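Local coordinates for sporozoite surface protein 2 (Plasmodium vivax, PDB 4HQL) that probably acts as a sporozoite surface adhesin in gliding and host-cell invasion, and binds a magnesium ion in its von Willebrand factor A domain, at residues Ile31-Trp36 with Tyr97-Thr102; Gly46-Leu51 with Ile81-Ala86; Ile130-Gly135 with Ile160-Gly165. The protein carries 4 engineered substitutions. All coordinates share one frame; numbering follows the deposited sequence.

Interaction 1. Residues Ile31-Trp36 with Tyr97-Thr102; sequences IGYPNW and YTPYGT
Pro99 lays its ring against one face of the Trp36 indole, and this pairing is the tight heart of the contact. Pro99 CG lies 3.5 Å from Trp36 CD2, while Pro99 CD stands over the five-membered ring, 3.9 Å from its centroid and 16° off the normal, a CH-pi contact. Proline suits the place: its ring is rigid and compact enough to lie close on the indole. Tyr97 approaches the same face with its edge, an offset edge-to-face stack with centroids 5.5 Å apart and planes at 64°; its CD2 comes within 3.7 Å of Trp36 CZ2. With CG opposite the backbone N (chi1 -179°), Trp36 reaches from the first turn of its helix to this loop.

Toward solvent the contact thins. Tyr33 CD1 touches Thr98 CG2 at 3.9 Å, both residues being exposed, and a water joins Gly32 N to Pro99 O through two weak bonds. Gly32 is the N-cap, and its backbone O accepts from Trp36 N; glycine tolerates the positive phi there, where a CB would press on the carbonyl O of Ile31.

The contact binds the start of helix 33-49 to the loop between helices 83-96 and 105-117, close to Ser28 and Ser30 of the metal site. On the side of the central sheet, Trp36 and Tyr97 both touch Leu64 of strand 58-65, and Tyr97 OH bonds to Gly27 O, just past strand 19-26.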
ATOM      1  N   ILE A  31      26.890   5.500  -1.966  1.00 21.99           N
ATOM      2  CA  ILE A  31      26.111   6.508  -2.717  1.00 21.54           C
ATOM      3  C   ILE A  31      27.005   7.658  -3.197  1.00 27.35           C
ATOM      4  O   ILE A  31      27.000   8.012  -4.382  1.00 29.20           O
ATOM      5  CB  ILE A  31      24.892   7.044  -1.916  1.00 21.18           C
ATOM      6  CG1 ILE A  31      23.848   5.933  -1.719  1.00 22.44           C
ATOM      7  CG2 ILE A  31      24.275   8.286  -2.598  1.00 19.59           C
ATOM      8  CD1 ILE A  31      23.531   5.104  -2.978  1.00 18.06           C
ATOM      9  N   GLY A  32      27.821   8.193  -2.294  1.00 22.71           N
ATOM     10  CA  GLY A  32      28.731   9.272  -2.652  1.00 24.66           C
ATOM     11  C   GLY A  32      28.092  10.579  -2.190  1.00 33.95           C
ATOM     12  O   GLY A  32      26.916  10.831  -2.463  1.00 32.21           O
ATOM     13  N   TYR A  33      28.848  11.389  -1.457  1.00 31.69           N
ATOM     14  CA  TYR A  33      28.335  12.664  -0.951  1.00 26.17           C
ATOM     15  C   TYR A  33      27.933  13.657  -2.049  1.00 27.48           C
ATOM     16  O   TYR A  33      26.864  14.242  -1.959  1.00 31.04           O
ATOM     17  CB  TYR A  33      29.314  13.330   0.040  1.00 36.67           C
ATOM     18  CG  TYR A  33      28.723  14.572   0.667  1.00 28.15           C
ATOM     19  CD1 TYR A  33      27.708  14.472   1.613  1.00 26.54           C
ATOM     20  CD2 TYR A  33      29.138  15.842   0.276  1.00 30.51           C
ATOM     21  CE1 TYR A  33      27.143  15.596   2.184  1.00 29.44           C
ATOM     22  CE2 TYR A  33      28.571  16.998   0.852  1.00 32.84           C
ATOM     23  CZ  TYR A  33      27.580  16.858   1.803  1.00 29.60           C
ATOM     24  OH  TYR A  33      27.015  17.967   2.376  1.00 40.74           O
ATOM     25  N   PRO A  34      28.805  13.892  -3.055  1.00 29.52           N
ATOM     26  CA  PRO A  34      28.390  14.826  -4.108  1.00 31.92           C
ATOM     27  C   PRO A  34      27.104  14.356  -4.802  1.00 36.62           C
ATOM     28  O   PRO A  34      26.221  15.171  -5.092  1.00 33.30           O
ATOM     29  CB  PRO A  34      29.576  14.806  -5.086  1.00 33.49           C
ATOM     30  CG  PRO A  34      30.737  14.428  -4.264  1.00 33.69           C
ATOM     31  CD  PRO A  34      30.206  13.459  -3.239  1.00 30.89           C
ATOM     32  N   ASN A  35      27.000  13.052  -5.040  1.00 31.25           N
ATOM     33  CA  ASN A  35      25.793  12.478  -5.626  1.00 27.04           C
ATOM     34  C   ASN A  35      24.581  12.677  -4.714  1.00 28.16           C
ATOM     35  O   ASN A  35      23.486  12.999  -5.180  1.00 28.54           O
ATOM     36  CB  ASN A  35      25.997  10.990  -5.943  1.00 26.10           C
ATOM     37  CG  ASN A  35      24.865  10.412  -6.798  1.00 26.94           C
ATOM     38  OD1 ASN A  35      23.853   9.959  -6.274  1.00 27.53           O
ATOM     39  ND2 ASN A  35      25.034  10.446  -8.115  1.00 27.40           N
ATOM     40  N   TRP A  36      24.787  12.488  -3.415  1.00 24.54           N
ATOM     41  CA  TRP A  36      23.738  12.695  -2.431  1.00 24.63           C
ATOM     42  C   TRP A  36      23.159  14.100  -2.583  1.00 27.07           C
ATOM     43  O   TRP A  36      21.936  14.270  -2.700  1.00 25.16           O
ATOM     44  CB  TRP A  36      24.296  12.514  -1.014  1.00 25.08           C
ATOM     45  CG  TRP A  36      23.276  12.687   0.101  1.00 23.58           C
ATOM     46  CD1 TRP A  36      23.183  13.738   0.977  1.00 23.12           C
ATOM     47  CD2 TRP A  36      22.224  11.765   0.471  1.00 19.72           C
ATOM     48  NE1 TRP A  36      22.130  13.535   1.851  1.00 21.24           N
ATOM     49  CE2 TRP A  36      21.539  12.331   1.574  1.00 21.56           C
ATOM     50  CE3 TRP A  36      21.811  10.524  -0.011  1.00 25.83           C
ATOM     51  CZ2 TRP A  36      20.448  11.702   2.184  1.00 27.65           C
ATOM     52  CZ3 TRP A  36      20.731   9.892   0.607  1.00 33.75           C
ATOM     53  CH2 TRP A  36      20.061  10.486   1.687  1.00 30.68           C
ATOM     54  N   TYR A  97      22.461  14.761   7.171  1.00 29.38           N
ATOM     55  CA  TYR A  97      22.856  13.380   6.925  1.00 20.96           C
ATOM     56  C   TYR A  97      23.950  13.262   5.887  1.00 25.97           C
ATOM     57  O   TYR A  97      23.866  13.833   4.805  1.00 27.10           O
ATOM     58  CB  TYR A  97      21.663  12.481   6.547  1.00 19.52           C
ATOM     59  CG  TYR A  97      22.074  11.031   6.395  1.00 22.97           C
ATOM     60  CD1 TYR A  97      22.381  10.265   7.514  1.00 20.83           C
ATOM     61  CD2 TYR A  97      22.200  10.445   5.140  1.00 24.40           C
ATOM     62  CE1 TYR A  97      22.772   8.958   7.396  1.00 23.42           C
ATOM     63  CE2 TYR A  97      22.602   9.110   5.009  1.00 22.62           C
ATOM     64  CZ  TYR A  97      22.881   8.382   6.144  1.00 20.48           C
ATOM     65  OH  TYR A  97      23.287   7.082   6.059  1.00 20.39           O
ATOM     66  N   THR A  98      24.991  12.518   6.236  1.00 22.50           N
ATOM     67  CA  THR A  98      26.044  12.196   5.285  1.00 26.47           C
ATOM     68  C   THR A  98      26.009  10.674   5.038  1.00 26.10           C
ATOM     69  O   THR A  98      26.090   9.890   5.986  1.00 30.21           O
ATOM     70  CB  THR A  98      27.414  12.665   5.832  1.00 29.99           C
ATOM     71  OG1 THR A  98      27.355  14.069   6.115  1.00 38.61           O
ATOM     72  CG2 THR A  98      28.535  12.396   4.832  1.00 25.09           C
ATOM     73  N   PRO A  99      25.837  10.246   3.778  1.00 25.11           N
ATOM     74  CA  PRO A  99      25.813   8.800   3.513  1.00 20.90           C
ATOM     75  C   PRO A  99      27.108   8.109   3.946  1.00 28.40           C
ATOM     76  O   PRO A  99      28.200   8.637   3.707  1.00 27.66           O
ATOM     77  CB  PRO A  99      25.668   8.724   1.996  1.00 25.28           C
ATOM     78  CG  PRO A  99      24.990   9.999   1.625  1.00 27.60           C
ATOM     79  CD  PRO A  99      25.551  11.030   2.562  1.00 25.21           C
ATOM     80  N   TYR A 100      26.978   6.960   4.602  1.00 22.43           N
ATOM     81  CA  TYR A 100      28.134   6.252   5.126  1.00 25.17           C
ATOM     82  C   TYR A 100      27.719   4.806   5.387  1.00 23.44           C
ATOM     83  O   TYR A 100      26.534   4.499   5.487  1.00 21.31           O
ATOM     84  CB  TYR A 100      28.636   6.883   6.447  1.00 25.99           C
ATOM     85  CG  TYR A 100      27.833   6.410   7.645  1.00 37.17           C
ATOM     86  CD1 TYR A 100      26.597   6.994   7.949  1.00 30.71           C
ATOM     87  CD2 TYR A 100      28.286   5.363   8.462  1.00 39.45           C
ATOM     88  CE1 TYR A 100      25.830   6.560   9.043  1.00 30.35           C
ATOM     89  CE2 TYR A 100      27.513   4.907   9.556  1.00 42.23           C
ATOM     90  CZ  TYR A 100      26.288   5.516   9.836  1.00 40.93           C
ATOM     91  OH  TYR A 100      25.516   5.098  10.907  1.00 47.03           O
ATOM     92  N   GLY A 101      28.703   3.931   5.518  1.00 21.31           N
ATOM     93  CA  GLY A 101      28.471   2.599   6.035  1.00 28.68           C
ATOM     94  C   GLY A 101      28.054   1.569   5.006  1.00 21.73           C
ATOM     95  O   GLY A 101      28.130   1.784   3.794  1.00 21.44           O
ATOM     96  N   THR A 102      27.601   0.432   5.508  1.00 25.29           N
ATOM     97  CA  THR A 102      27.162  -0.652   4.640  1.00 26.71           C
ATOM     98  C   THR A 102      25.715  -0.418   4.186  1.00 27.15           C
ATOM     99  O   THR A 102      25.182   0.684   4.331  1.00 20.90           O
ATOM    100  CB  THR A 102      27.406  -2.047   5.302  1.00 22.48           C
ATOM    101  OG1 THR A 102      26.882  -2.045   6.633  1.00 23.90           O
ATOM    102  CG2 THR A 102      28.924  -2.333   5.386  1.00 23.63           C
TER
HETATM  103  O   HOH W   1      29.073   8.574   0.458  1.00 60.87           O

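Interaction 2. Residues Gly46-Leu51 with Ile81-Ala86; sequences GLINSL and IDKRQA
Asn49 and Lys83 bring the two backbones closest, with CA atoms 6.6 Å apart, where the last part of helix 33-49 meets the first turn of helix 83-96. Both helices belong to the doubly wound alpha/beta fold of the von Willebrand factor A domain. The C-terminal end of one thus lies beside the N-terminal start of the other, which is capped by Asp82: its OD1 accepts from Arg84 N at 3.0 Å, met from above the carboxylate plane. Aspartate is apt here, being short and able to take up a backbone N-H of the first turn.

Lys83 carries the polar half of the contact. Its NZ donates to Asn49 O at 2.9 Å, with a C=O...N angle of 141° and the donor tilted 28° from the carbonyl plane. A bend at chi3 (81°) turns the end of the otherwise extended chain onto that oxygen. On the way, Lys83 CD passes 3.3 Å from Ile48 O, and Lys83 CE comes 3.6 Å from Asn49 OD1. The carbonyls of Ile48 and Leu51 line the methylenes while the ammonium takes Asn49 O; near the C-terminal end of a helix, such a place probably favours a positive charge. Lysine fits because its long methylene chain spans the gap.

The buried half is apolar. Ile48 CG2 meets Ala86 CB at 3.8 Å; the small alanine lets the helices come close, while the branched isoleucine also touches Leu87 and Val90 of helix 83-96 and Leu23 of strand 19-26. Ala86 in turn is touched by Leu53 from a loop. Close by, Ser50 folds back on the preceding turn: its OG donates to Leu47 O at 2.6 Å, in the carbonyl plane and on a lone pair, and the same oxygen also accepts from Ser50 N.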
ATOM      1  N   GLY A  46      11.592  15.982  -5.884  1.00 30.79           N
ATOM      2  CA  GLY A  46      10.736  15.880  -7.055  1.00 31.51           C
ATOM      3  C   GLY A  46       9.742  14.731  -6.902  1.00 30.62           C
ATOM      4  O   GLY A  46       8.562  14.887  -7.162  1.00 25.99           O
ATOM      5  N   LEU A  47      10.229  13.586  -6.441  1.00 23.15           N
ATOM      6  CA  LEU A  47       9.384  12.421  -6.214  1.00 23.80           C
ATOM      7  C   LEU A  47       8.266  12.679  -5.187  1.00 29.27           C
ATOM      8  O   LEU A  47       7.080  12.514  -5.486  1.00 26.56           O
ATOM      9  CB  LEU A  47      10.227  11.221  -5.768  1.00 23.36           C
ATOM     10  CG  LEU A  47       9.416   9.954  -5.492  1.00 29.43           C
ATOM     11  CD1 LEU A  47       8.590   9.577  -6.718  1.00 30.84           C
ATOM     12  CD2 LEU A  47      10.323   8.818  -5.084  1.00 25.48           C
ATOM     13  N   ILE A  48       8.650  13.055  -3.971  1.00 25.22           N
ATOM     14  CA  ILE A  48       7.674  13.311  -2.925  1.00 26.34           C
ATOM     15  C   ILE A  48       6.715  14.461  -3.301  1.00 27.70           C
ATOM     16  O   ILE A  48       5.521  14.418  -2.996  1.00 28.82           O
ATOM     17  CB  ILE A  48       8.368  13.519  -1.572  1.00 25.22           C
ATOM     18  CG1 ILE A  48       8.932  12.182  -1.111  1.00 20.21           C
ATOM     19  CG2 ILE A  48       7.401  14.031  -0.524  1.00 26.10           C
ATOM     20  CD1 ILE A  48      10.008  12.265  -0.028  1.00 22.54           C
ATOM     21  N   ASN A  49       7.230  15.459  -4.009  1.00 24.18           N
ATOM     22  CA  ASN A  49       6.391  16.555  -4.457  1.00 25.65           C
ATOM     23  C   ASN A  49       5.285  16.103  -5.404  1.00 33.90           C
ATOM     24  O   ASN A  49       4.291  16.806  -5.561  1.00 29.66           O
ATOM     25  CB  ASN A  49       7.216  17.642  -5.135  1.00 28.81           C
ATOM     26  CG  ASN A  49       6.553  18.988  -5.066  1.00 35.38           C
ATOM     27  OD1 ASN A  49       6.010  19.368  -4.032  1.00 39.08           O
ATOM     28  ND2 ASN A  49       6.560  19.713  -6.180  1.00 40.26           N
ATOM     29  N   SER A  50       5.462  14.948  -6.043  1.00 26.99           N
ATOM     30  CA  SER A  50       4.469  14.456  -7.000  1.00 33.06           C
ATOM     31  C   SER A  50       3.422  13.596  -6.304  1.00 25.92           C
ATOM     32  O   SER A  50       2.455  13.172  -6.916  1.00 35.70           O
ATOM     33  CB  SER A  50       5.134  13.616  -8.091  1.00 32.20           C
ATOM     34  OG  SER A  50       5.578  12.363  -7.560  1.00 28.90           O
ATOM     35  N   LEU A  51       3.652  13.296  -5.034  1.00 23.96           N
ATOM     36  CA  LEU A  51       2.769  12.408  -4.287  1.00 25.63           C
ATOM     37  C   LEU A  51       1.685  13.206  -3.560  1.00 30.68           C
ATOM     38  O   LEU A  51       1.970  13.962  -2.626  1.00 31.60           O
ATOM     39  CB  LEU A  51       3.573  11.605  -3.269  1.00 20.77           C
ATOM     40  CG  LEU A  51       4.737  10.758  -3.794  1.00 25.24           C
ATOM     41  CD1 LEU A  51       5.419  10.037  -2.646  1.00 21.03           C
ATOM     42  CD2 LEU A  51       4.247   9.784  -4.852  1.00 26.92           C
ATOM     43  N   ILE A  81       0.910  11.708   5.677  1.00 19.64           N
ATOM     44  CA  ILE A  81      -0.266  12.090   4.902  1.00 24.24           C
ATOM     45  C   ILE A  81      -0.250  13.552   4.411  1.00 22.13           C
ATOM     46  O   ILE A  81      -1.213  14.014   3.804  1.00 23.31           O
ATOM     47  CB  ILE A  81      -1.577  11.801   5.698  1.00 30.05           C
ATOM     48  CG1 ILE A  81      -1.698  12.737   6.913  1.00 23.04           C
ATOM     49  CG2 ILE A  81      -1.614  10.320   6.132  1.00 21.29           C
ATOM     50  CD1 ILE A  81      -3.120  12.793   7.535  1.00 24.79           C
ATOM     51  N   ASP A  82       0.851  14.261   4.659  1.00 22.37           N
ATOM     52  CA  ASP A  82       0.972  15.670   4.271  1.00 23.02           C
ATOM     53  C   ASP A  82       2.297  15.856   3.561  1.00 27.05           C
ATOM     54  O   ASP A  82       3.374  15.814   4.188  1.00 22.13           O
ATOM     55  CB  ASP A  82       0.907  16.570   5.511  1.00 24.14           C
ATOM     56  CG  ASP A  82       1.035  18.063   5.180  1.00 29.74           C
ATOM     57  OD1 ASP A  82       1.395  18.419   4.040  1.00 35.09           O
ATOM     58  OD2 ASP A  82       0.778  18.880   6.086  1.00 27.38           O
ATOM     59  N   LYS A  83       2.212  16.054   2.252  1.00 27.02           N
ATOM     60  CA  LYS A  83       3.388  16.181   1.389  1.00 28.61           C
ATOM     61  C   LYS A  83       4.386  17.236   1.905  1.00 23.10           C
ATOM     62  O   LYS A  83       5.598  17.039   1.842  1.00 22.24           O
ATOM     63  CB  LYS A  83       2.919  16.577  -0.009  1.00 39.51           C
ATOM     64  CG  LYS A  83       4.014  16.850  -0.989  1.00 47.69           C
ATOM     65  CD  LYS A  83       3.450  16.942  -2.389  1.00 47.14           C
ATOM     66  CE  LYS A  83       2.842  18.280  -2.670  1.00 39.35           C
ATOM     67  NZ  LYS A  83       2.315  18.271  -4.058  1.00 48.33           N
ATOM     68  N   ARG A  84       3.857  18.347   2.414  1.00 24.80           N
ATOM     69  CA  ARG A  84       4.705  19.442   2.875  1.00 25.89           C
ATOM     70  C   ARG A  84       5.563  18.976   4.056  1.00 31.53           C
ATOM     71  O   ARG A  84       6.752  19.248   4.114  1.00 24.50           O
ATOM     72  CB  ARG A  84       3.867  20.670   3.240  1.00 28.27           C
ATOM     73  CG  ARG A  84       4.662  21.814   3.799  1.00 34.70           C
ATOM     74  CD  ARG A  84       3.819  23.092   3.906  1.00 32.64           C
ATOM     75  NE  ARG A  84       4.446  24.057   4.800  1.00 46.90           N
ATOM     76  CZ  ARG A  84       4.061  25.325   4.933  1.00 37.08           C
ATOM     77  NH1 ARG A  84       4.695  26.113   5.780  1.00 39.85           N
ATOM     78  NH2 ARG A  84       3.047  25.802   4.222  1.00 50.85           N
ATOM     79  N   GLN A  85       4.946  18.254   4.983  0.50 23.74           N
ATOM     80  CA  GLN A  85       5.677  17.709   6.114  0.50 26.87           C
ATOM     81  C   GLN A  85       6.713  16.664   5.684  0.50 26.02           C
ATOM     82  O   GLN A  85       7.802  16.598   6.254  0.50 28.75           O
ATOM     83  CB  GLN A  85       4.713  17.122   7.146  0.50 26.86           C
ATOM     84  CG  GLN A  85       3.735  18.135   7.729  0.50 27.75           C
ATOM     85  CD  GLN A  85       2.984  17.576   8.917  0.50 28.17           C
ATOM     86  OE1 GLN A  85       3.579  16.933   9.788  0.50 26.85           O
ATOM     87  NE2 GLN A  85       1.670  17.793   8.951  0.50 26.08           N
ATOM     88  N   ALA A  86       6.381  15.854   4.679  1.00 22.14           N
ATOM     89  CA  ALA A  86       7.330  14.849   4.184  1.00 21.59           C
ATOM     90  C   ALA A  86       8.546  15.521   3.536  1.00 21.90           C
ATOM     91  O   ALA A  86       9.666  15.052   3.678  1.00 21.36           O
ATOM     92  CB  ALA A  86       6.651  13.849   3.211  1.00 17.78           C
TER

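Interaction 3. Residues Ile130-Gly135 with Ile160-Gly165; sequences ILMTDG and IGIGQG
Met132 pairs with Ile160 and Thr133 with Gly161 as parallel neighbours in the central, mostly parallel sheet of the von Willebrand factor A domain, where strand 126-133, helix 140-151 and strand 156-161 form a beta-alpha-beta unit. Three backbone hydrogen bonds join the segments: Ile160 N to Leu131 O at 2.8 Å, Thr133 N to Ile160 O at 2.9 Å, and Ile162 N to Thr133 O at 3.1 Å. The third donor stands 63° out of the carbonyl plane, as the chain leaves the strand. Between them Met132 CA makes a CA-H...O contact with Ile160 O, 3.2 Å away, and Gly161 CA another with Thr133 O.

Apolar contacts pad the face that carries Met132 and Ile160. Ile130 CG2 lies 3.9 Å from Ile160 CG1, the two side chains lying side by side, and Met132 CG meets Ile162 CG2 at 3.6 Å with the chains crossing at about a right angle. Branched isoleucines fill this buried layer, and the flexible methionine reaches helix 33-49 at Met43, Leu44 and Leu47.

Polar side chains take over at the strand end, which borders the metal site. Thr133 OG1 accepts from Gly135 N, an ST turn, and also bonds to Asp26. Asp134 OD2 bonds to Ser30 OG, a side chain that binds the magnesium ion; the aspartate thus probably acts from the second shell, as in the open state of related metal-ion-dependent adhesion sites. Gly163, having no side chain, passes beside Asp134 CB. Water ties the carboxylate to the far loop: one molecule sits 2.7 Å from Asp134 OD2 and accepts from Gly165 N at 2.9 Å.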
ATOM      1  N   ILE A 130       8.928   1.652  -3.166  1.00 16.33           N
ATOM      2  CA  ILE A 130       9.867   2.327  -4.049  1.00 24.55           C
ATOM      3  C   ILE A 130      11.262   2.162  -3.459  1.00 27.03           C
ATOM      4  O   ILE A 130      11.548   2.692  -2.391  1.00 16.23           O
ATOM      5  CB  ILE A 130       9.535   3.823  -4.215  1.00 26.97           C
ATOM      6  CG1 ILE A 130       8.160   4.007  -4.887  1.00 26.46           C
ATOM      7  CG2 ILE A 130      10.629   4.521  -5.016  1.00 19.46           C
ATOM      8  CD1 ILE A 130       7.792   5.469  -5.116  1.00 25.08           C
ATOM      9  N   LEU A 131      12.109   1.394  -4.140  1.00 26.99           N
ATOM     10  CA  LEU A 131      13.457   1.099  -3.651  1.00 23.85           C
ATOM     11  C   LEU A 131      14.441   1.996  -4.393  1.00 20.67           C
ATOM     12  O   LEU A 131      14.620   1.888  -5.609  1.00 19.41           O
ATOM     13  CB  LEU A 131      13.813  -0.377  -3.870  1.00 19.50           C
ATOM     14  CG  LEU A 131      15.218  -0.831  -3.428  1.00 22.21           C
ATOM     15  CD1 LEU A 131      15.431  -0.689  -1.929  1.00 15.55           C
ATOM     16  CD2 LEU A 131      15.461  -2.267  -3.833  1.00 18.34           C
ATOM     17  N   MET A 132      15.065   2.900  -3.662  1.00 15.67           N
ATOM     18  CA  MET A 132      15.919   3.889  -4.298  1.00 20.79           C
ATOM     19  C   MET A 132      17.336   3.493  -3.918  1.00 18.59           C
ATOM     20  O   MET A 132      17.702   3.584  -2.755  1.00 19.02           O
ATOM     21  CB  MET A 132      15.542   5.289  -3.771  1.00 18.78           C
ATOM     22  CG  MET A 132      16.194   6.474  -4.464  1.00 28.36           C
ATOM     23  SD  MET A 132      15.536   8.096  -3.912  1.00 33.87           S
ATOM     24  CE  MET A 132      13.807   7.875  -4.197  1.00 22.08           C
ATOM     25  N   THR A 133      18.131   3.036  -4.879  1.00 21.73           N
ATOM     26  CA  THR A 133      19.409   2.421  -4.519  1.00 18.80           C
ATOM     27  C   THR A 133      20.415   2.394  -5.671  1.00 22.69           C
ATOM     28  O   THR A 133      20.038   2.533  -6.832  1.00 22.71           O
ATOM     29  CB  THR A 133      19.171   0.972  -3.981  1.00 27.36           C
ATOM     30  OG1 THR A 133      20.415   0.381  -3.602  1.00 31.88           O
ATOM     31  CG2 THR A 133      18.502   0.087  -5.049  1.00 21.96           C
ATOM     32  N   ASP A 134      21.704   2.222  -5.352  1.00 20.36           N
ATOM     33  CA  ASP A 134      22.700   1.969  -6.392  1.00 22.34           C
ATOM     34  C   ASP A 134      22.784   0.471  -6.730  1.00 21.75           C
ATOM     35  O   ASP A 134      23.522   0.055  -7.626  1.00 26.99           O
ATOM     36  CB  ASP A 134      24.084   2.538  -6.027  1.00 22.14           C
ATOM     37  CG  ASP A 134      24.712   1.880  -4.782  1.00 25.63           C
ATOM     38  OD1 ASP A 134      24.207   0.851  -4.274  1.00 20.50           O
ATOM     39  OD2 ASP A 134      25.740   2.410  -4.318  1.00 25.80           O
ATOM     40  N   GLY A 135      22.027  -0.335  -5.999  1.00 21.13           N
ATOM     41  CA  GLY A 135      21.916  -1.746  -6.328  1.00 21.28           C
ATOM     42  C   GLY A 135      23.097  -2.586  -5.885  1.00 24.05           C
ATOM     43  O   GLY A 135      23.399  -3.609  -6.492  1.00 23.31           O
ATOM     44  N   ILE A 160      14.313   2.910  -8.247  1.00 22.62           N
ATOM     45  CA  ILE A 160      14.917   4.144  -8.735  1.00 22.99           C
ATOM     46  C   ILE A 160      16.422   4.043  -8.514  1.00 20.30           C
ATOM     47  O   ILE A 160      16.880   3.908  -7.371  1.00 20.91           O
ATOM     48  CB  ILE A 160      14.398   5.395  -7.985  1.00 25.78           C
ATOM     49  CG1 ILE A 160      12.877   5.496  -8.069  1.00 19.69           C
ATOM     50  CG2 ILE A 160      15.030   6.676  -8.555  1.00 23.64           C
ATOM     51  CD1 ILE A 160      12.371   5.502  -9.467  1.00 32.13           C
ATOM     52  N   GLY A 161      17.189   4.089  -9.597  1.00 22.02           N
ATOM     53  CA  GLY A 161      18.635   4.045  -9.466  1.00 29.54           C
ATOM     54  C   GLY A 161      19.188   5.386  -9.018  1.00 31.29           C
ATOM     55  O   GLY A 161      18.887   6.401  -9.638  1.00 31.77           O
ATOM     56  N   ILE A 162      19.963   5.394  -7.930  1.00 24.58           N
ATOM     57  CA  ILE A 162      20.718   6.581  -7.494  1.00 24.60           C
ATOM     58  C   ILE A 162      22.163   6.197  -7.143  1.00 31.54           C
ATOM     59  O   ILE A 162      22.484   5.014  -7.079  1.00 26.52           O
ATOM     60  CB  ILE A 162      20.099   7.221  -6.238  1.00 20.90           C
ATOM     61  CG1 ILE A 162      19.953   6.162  -5.130  1.00 21.20           C
ATOM     62  CG2 ILE A 162      18.746   7.881  -6.571  1.00 20.45           C
ATOM     63  CD1 ILE A 162      19.788   6.726  -3.730  1.00 16.80           C
ATOM     64  N   GLY A 163      23.021   7.194  -6.904  1.00 28.82           N
ATOM     65  CA  GLY A 163      24.394   6.950  -6.489  1.00 22.53           C
ATOM     66  C   GLY A 163      25.398   7.153  -7.606  1.00 27.88           C
ATOM     67  O   GLY A 163      25.032   7.156  -8.778  1.00 26.71           O
ATOM     68  N   GLN A 164      26.669   7.314  -7.239  1.00 35.53           N
ATOM     69  CA  GLN A 164      27.752   7.505  -8.206  1.00 33.58           C
ATOM     70  C   GLN A 164      28.094   6.254  -9.031  1.00 32.88           C
ATOM     71  O   GLN A 164      28.609   6.360 -10.142  1.00 38.51           O
ATOM     72  CB  GLN A 164      29.007   7.991  -7.478  1.00 34.18           C
ATOM     73  CG  GLN A 164      29.362   7.118  -6.283  1.00 40.92           C
ATOM     74  CD  GLN A 164      30.580   7.601  -5.513  1.00 48.44           C
ATOM     75  OE1 GLN A 164      31.300   8.490  -5.963  1.00 60.92           O
ATOM     76  NE2 GLN A 164      30.809   7.016  -4.337  1.00 45.28           N
ATOM     77  N   GLY A 165      27.845   5.072  -8.484  1.00 30.12           N
ATOM     78  CA  GLY A 165      28.209   3.843  -9.175  1.00 30.81           C
ATOM     79  C   GLY A 165      27.065   2.846  -9.166  1.00 32.51           C
ATOM     80  O   GLY A 165      27.013   1.956  -8.316  1.00 31.68           O
TER
HETATM   81  O   HOH W   2      26.722   4.446  -5.877  1.00 24.27           O
HETATM   82  O   HOH W   3      28.232   1.479  -5.877  1.00 38.06           O

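In the fold
Of the elements in these contacts, helix 33-49 comes first, and it serves two of them. Its start enters interaction 1, whose partner 97-102 comes 61 residues later and closes a long loop. Its far end enters interaction 2, which closes a shorter loop with 81-86 and so lies wholly within that larger one. Interaction 3 follows in series, closing the beta-alpha-beta unit of strands 126-133 and 156-161. Interactions 1 and 2 do not touch, but interaction 3 meets both: Ile31 O is probably hydrogen-bonded to Gln164 N at the metal-site end, and Leu47 packs on Ile130 at the sheet. Helix, loop and central sheet are thereby joined in one domain.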